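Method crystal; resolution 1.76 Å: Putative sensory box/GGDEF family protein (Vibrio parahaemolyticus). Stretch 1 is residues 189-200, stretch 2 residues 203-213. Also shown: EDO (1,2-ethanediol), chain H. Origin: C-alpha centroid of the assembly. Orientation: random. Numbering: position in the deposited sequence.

Stretch 1, residues 189-200: FHIELVKHKGFY
Stretch 2, residues 203-213: SPDESRLYGDI

Stretch 1 has a strand around Glu192 to Val194, then a type I turn from Lys195 to Gly198, and lies against stretch 2, a loop containing a 3-10 segment at 206-208; together the stretches bury 610 Å². His190 (chi1 m) begins the contact, its CB 3.7 Å from Pro204 CG, while Pro204 CB covers one face of the imidazole, 4.1 Å from its centroid.

Glu192, with CA 4.6 Å from Ser203 CA, follows. Its CB points sideways, but an m,t rotamer carries the carboxylate to the partner: Glu192 OE2 accepts from Ser203 OG at 2.6 Å and forms a salt bridge with Arg208 NH2 at 2.9 Å, its hydrogen bond weak at 121°. A buried acid is thus met by a hydroxyl and a cation.

Lys195, whose CB points toward the other stretch, adopts an m,t,m,t rotamer that places NZ 2.7 Å from OD2 of Asp212 (chi1 p) in a salt bridge. A 1,2-ethanediol, probably from the crystallisation liquor, joins the same pair: Lys195 NZ donates to the diol O2 (2.8 Å) and O1 (3.0 Å), and the diol O1 donates to Asp212 OD1 (2.8 Å). The turn closes through Gly198 N to Lys195 O, 2.8 Å; Gly198, at phi/psi 96/-10, adopts a conformation in which a CB would jam against the preceding carbonyl.

Beyond the turn the register runs in opposite sequence order, Phe199 CA 5.9 Å from Gly211 CA and Tyr200 CA 5.0 Å from Leu209 CA. Phe199 (chi1 m) lays one ring face against Gly211 and Asp212, with Phe199 CE1 3.4 Å from Gly211 C and Asp212 CB 3.8 Å from the ring centroid. Glycine suits position 211 because a CB there would clash with Phe199 CD1.

Tyr200 (chi1 m) gives up the most area, 103 Å². Arg208 (p,t,p) packs CD over its ring, 3.7 Å from the centroid, and Tyr200 CB meets Leu209 CD2 at 4.0 Å. Tyr200 O accepts from Tyr210 N (2.8 Å, 160°), while one water links Tyr200 N (2.9 Å), Arg208 O (2.8 Å) and Gly211 N (3.0 Å).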

# COMPACT_ATOMS: atom_id res chain seq x y z
N PHE A 189 -6.55 -15.33 11.01
CA PHE A 189 -6.95 -14.00 11.32
C PHE A 189 -6.91 -13.11 10.02
O PHE A 189 -6.00 -13.28 9.21
CB PHE A 189 -5.92 -13.37 12.24
CG PHE A 189 -6.03 -13.77 13.67
CD1 PHE A 189 -7.25 -13.71 14.35
CD2 PHE A 189 -4.88 -14.16 14.36
CE1 PHE A 189 -7.28 -14.03 15.75
CE2 PHE A 189 -4.93 -14.51 15.75
CZ PHE A 189 -6.11 -14.41 16.42
N HIS A 190 -7.84 -12.18 9.94
CA HIS A 190 -7.82 -11.11 8.90
C HIS A 190 -7.32 -9.81 9.49
O HIS A 190 -7.87 -9.32 10.46
CB HIS A 190 -9.18 -10.91 8.32
CG HIS A 190 -9.66 -12.09 7.51
ND1 HIS A 190 -9.41 -12.21 6.15
CD2 HIS A 190 -10.38 -13.19 7.86
CE1 HIS A 190 -9.97 -13.33 5.70
NE2 HIS A 190 -10.55 -13.95 6.72
N ILE A 191 -6.29 -9.21 8.88
CA ILE A 191 -5.84 -7.96 9.44
C ILE A 191 -6.45 -6.86 8.59
O ILE A 191 -6.38 -6.95 7.37
CB ILE A 191 -4.31 -7.88 9.48
CG1 ILE A 191 -3.78 -8.95 10.43
CG2 ILE A 191 -3.79 -6.38 9.75
CD1 ILE A 191 -2.34 -8.94 10.59
N GLU A 192 -7.05 -5.87 9.20
CA GLU A 192 -7.59 -4.73 8.48
C GLU A 192 -6.55 -3.62 8.59
O GLU A 192 -5.79 -3.56 9.59
CB GLU A 192 -8.93 -4.26 9.11
CG GLU A 192 -10.04 -5.26 8.79
CD GLU A 192 -11.33 -4.96 9.53
OE1 GLU A 192 -11.30 -5.02 10.77
OE2 GLU A 192 -12.35 -4.67 8.89
N LEU A 193 -6.51 -2.71 7.61
CA LEU A 193 -5.63 -1.57 7.75
C LEU A 193 -6.49 -0.33 7.87
O LEU A 193 -7.36 -0.07 7.02
CB LEU A 193 -4.77 -1.35 6.43
CG LEU A 193 -3.91 -2.58 6.10
CD1 LEU A 193 -3.16 -2.28 4.71
CD2 LEU A 193 -2.87 -2.75 7.21
N VAL A 194 -6.22 0.44 8.89
CA VAL A 194 -6.91 1.68 9.22
C VAL A 194 -5.95 2.77 9.22
O VAL A 194 -4.92 2.75 9.92
CB VAL A 194 -7.61 1.54 10.66
CG1 VAL A 194 -8.27 2.86 11.01
CG2 VAL A 194 -8.65 0.45 10.55
N LYS A 195 -6.26 3.85 8.47
CA LYS A 195 -5.33 4.94 8.39
C LYS A 195 -5.35 5.84 9.61
O LYS A 195 -6.23 5.73 10.48
CB LYS A 195 -5.74 5.86 7.20
CG LYS A 195 -5.50 5.04 5.89
CD LYS A 195 -5.59 6.10 4.72
CE LYS A 195 -7.07 6.54 4.60
NZ LYS A 195 -7.18 7.58 3.37
N HIS A 196 -4.40 6.73 9.66
CA HIS A 196 -4.27 7.69 10.76
C HIS A 196 -5.56 8.51 10.94
O HIS A 196 -5.92 8.96 12.09
CB HIS A 196 -3.11 8.61 10.36
CG HIS A 196 -2.88 9.75 11.28
ND1 HIS A 196 -2.60 9.58 12.62
CD2 HIS A 196 -2.86 11.09 11.05
CE1 HIS A 196 -2.44 10.76 13.18
NE2 HIS A 196 -2.59 11.69 12.25
N LYS A 197 -6.24 8.76 9.80
CA LYS A 197 -7.54 9.47 9.84
C LYS A 197 -8.73 8.62 10.25
O LYS A 197 -9.82 9.17 10.33
CB LYS A 197 -7.90 10.00 8.46
CG LYS A 197 -8.26 8.74 7.45
CD LYS A 197 -8.47 9.89 6.24
CE LYS A 197 -7.53 11.04 6.29
NZ LYS A 197 -8.03 12.56 6.05
N GLY A 198 -8.55 7.32 10.51
CA GLY A 198 -9.65 6.47 10.98
C GLY A 198 -10.40 5.64 9.95
O GLY A 198 -11.13 4.74 10.26
N PHE A 199 -10.16 5.92 8.65
CA PHE A 199 -10.87 5.20 7.64
C PHE A 199 -10.10 3.96 7.20
O PHE A 199 -8.87 3.91 7.32
CB PHE A 199 -11.09 6.14 6.42
CG PHE A 199 -12.12 7.23 6.70
CD1 PHE A 199 -13.46 6.88 6.73
CD2 PHE A 199 -11.70 8.51 6.89
CE1 PHE A 199 -14.42 7.92 7.00
CE2 PHE A 199 -12.68 9.56 7.18
CZ PHE A 199 -14.00 9.16 7.20
N TYR A 200 -10.83 3.01 6.66
CA TYR A 200 -10.27 1.70 6.29
C TYR A 200 -9.74 1.68 4.88
O TYR A 200 -10.43 2.17 3.94
CB TYR A 200 -11.34 0.66 6.36
CG TYR A 200 -11.72 0.28 7.81
CD1 TYR A 200 -11.34 -0.94 8.33
CD2 TYR A 200 -12.56 1.12 8.57
CE1 TYR A 200 -11.68 -1.33 9.66
CE2 TYR A 200 -12.90 0.74 9.91
CZ TYR A 200 -12.49 -0.48 10.39
OH TYR A 200 -12.89 -0.85 11.69
N SER A 203 -9.74 -4.54 4.18
CA SER A 203 -10.63 -5.28 5.05
C SER A 203 -11.19 -6.50 4.31
O SER A 203 -11.37 -6.42 3.08
CB SER A 203 -11.76 -4.35 5.53
OG SER A 203 -12.68 -5.07 6.33
N PRO A 204 -11.51 -7.61 5.03
CA PRO A 204 -12.22 -8.69 4.33
C PRO A 204 -13.59 -8.17 3.95
O PRO A 204 -14.21 -8.68 3.01
CB PRO A 204 -12.24 -9.87 5.36
CG PRO A 204 -12.03 -9.20 6.68
CD PRO A 204 -11.13 -7.98 6.40
N ASP A 205 -14.01 -7.10 4.59
CA ASP A 205 -15.27 -6.44 4.22
C ASP A 205 -15.12 -5.22 3.29
O ASP A 205 -14.94 -4.08 3.75
CB ASP A 205 -16.08 -6.08 5.48
CG ASP A 205 -17.37 -5.34 5.16
OD1 ASP A 205 -17.86 -5.44 4.00
OD2 ASP A 205 -17.89 -4.61 6.05
N GLU A 206 -15.24 -5.45 1.97
CA GLU A 206 -15.01 -4.42 0.94
C GLU A 206 -15.88 -3.24 1.16
O GLU A 206 -15.56 -2.12 0.76
CB GLU A 206 -15.34 -4.99 -0.46
CG GLU A 206 -15.63 -3.94 -1.57
CD GLU A 206 -14.38 -3.72 -2.45
OE1 GLU A 206 -13.48 -2.98 -2.01
OE2 GLU A 206 -14.29 -4.30 -3.58
N SER A 207 -17.03 -3.47 1.79
CA SER A 207 -17.98 -2.40 1.85
C SER A 207 -17.62 -1.34 2.85
O SER A 207 -18.23 -0.29 2.86
CB SER A 207 -19.40 -2.94 2.12
OG SER A 207 -19.52 -3.20 3.49
N ARG A 208 -16.58 -1.57 3.66
CA ARG A 208 -16.20 -0.51 4.59
C ARG A 208 -15.01 0.32 4.11
O ARG A 208 -14.56 1.20 4.83
CB ARG A 208 -15.91 -1.09 5.98
CG ARG A 208 -14.71 -2.00 6.02
CD ARG A 208 -14.46 -2.49 7.50
NE ARG A 208 -15.68 -3.07 8.06
CZ ARG A 208 -15.79 -3.59 9.30
NH1 ARG A 208 -16.94 -4.10 9.71
NH2 ARG A 208 -14.75 -3.65 10.12
N LEU A 209 -14.55 0.08 2.88
CA LEU A 209 -13.30 0.81 2.46
C LEU A 209 -13.50 2.23 2.02
O LEU A 209 -14.47 2.52 1.27
CB LEU A 209 -12.57 0.04 1.35
CG LEU A 209 -12.28 -1.39 1.69
CD1 LEU A 209 -11.52 -2.13 0.56
CD2 LEU A 209 -11.45 -1.43 3.01
N TYR A 210 -12.55 3.13 2.37
CA TYR A 210 -12.40 4.45 1.74
C TYR A 210 -13.60 5.35 2.01
O TYR A 210 -14.05 6.12 1.11
CB TYR A 210 -12.21 4.36 0.21
CG TYR A 210 -11.47 3.16 -0.26
CD1 TYR A 210 -10.16 2.90 0.20
CD2 TYR A 210 -11.99 2.32 -1.26
CE1 TYR A 210 -9.46 1.78 -0.27
CE2 TYR A 210 -11.30 1.21 -1.73
CZ TYR A 210 -10.02 0.97 -1.26
OH TYR A 210 -9.31 -0.10 -1.67
N GLY A 211 -13.98 5.37 3.29
CA GLY A 211 -15.11 6.22 3.72
C GLY A 211 -14.80 7.68 3.65
O GLY A 211 -15.71 8.50 3.84
N ASP A 212 -13.54 8.06 3.45
CA ASP A 212 -13.16 9.45 3.33
C ASP A 212 -13.42 9.91 1.87
O ASP A 212 -13.42 11.09 1.57
CB ASP A 212 -11.70 9.76 3.77
CG ASP A 212 -10.68 8.68 3.29
OD1 ASP A 212 -11.11 7.62 2.77
OD2 ASP A 212 -9.50 8.96 3.47
N ILE A 213 -13.64 8.94 1.03
CA ILE A 213 -13.87 9.22 -0.44
C ILE A 213 -15.27 8.87 -0.89
O ILE A 213 -15.80 9.61 -1.70
CB ILE A 213 -12.91 8.38 -1.31
CG1 ILE A 213 -11.46 8.61 -0.88
CG2 ILE A 213 -13.05 8.79 -2.83
CD1 ILE A 213 -10.93 10.01 -0.81
C1 EDO H . -8.68 6.39 0.33
O1 EDO H . -9.09 5.99 1.70
C2 EDO H . -7.30 5.81 0.07
O2 EDO H . -6.35 6.49 0.89
O HOH W 1 -13.50 3.63 5.64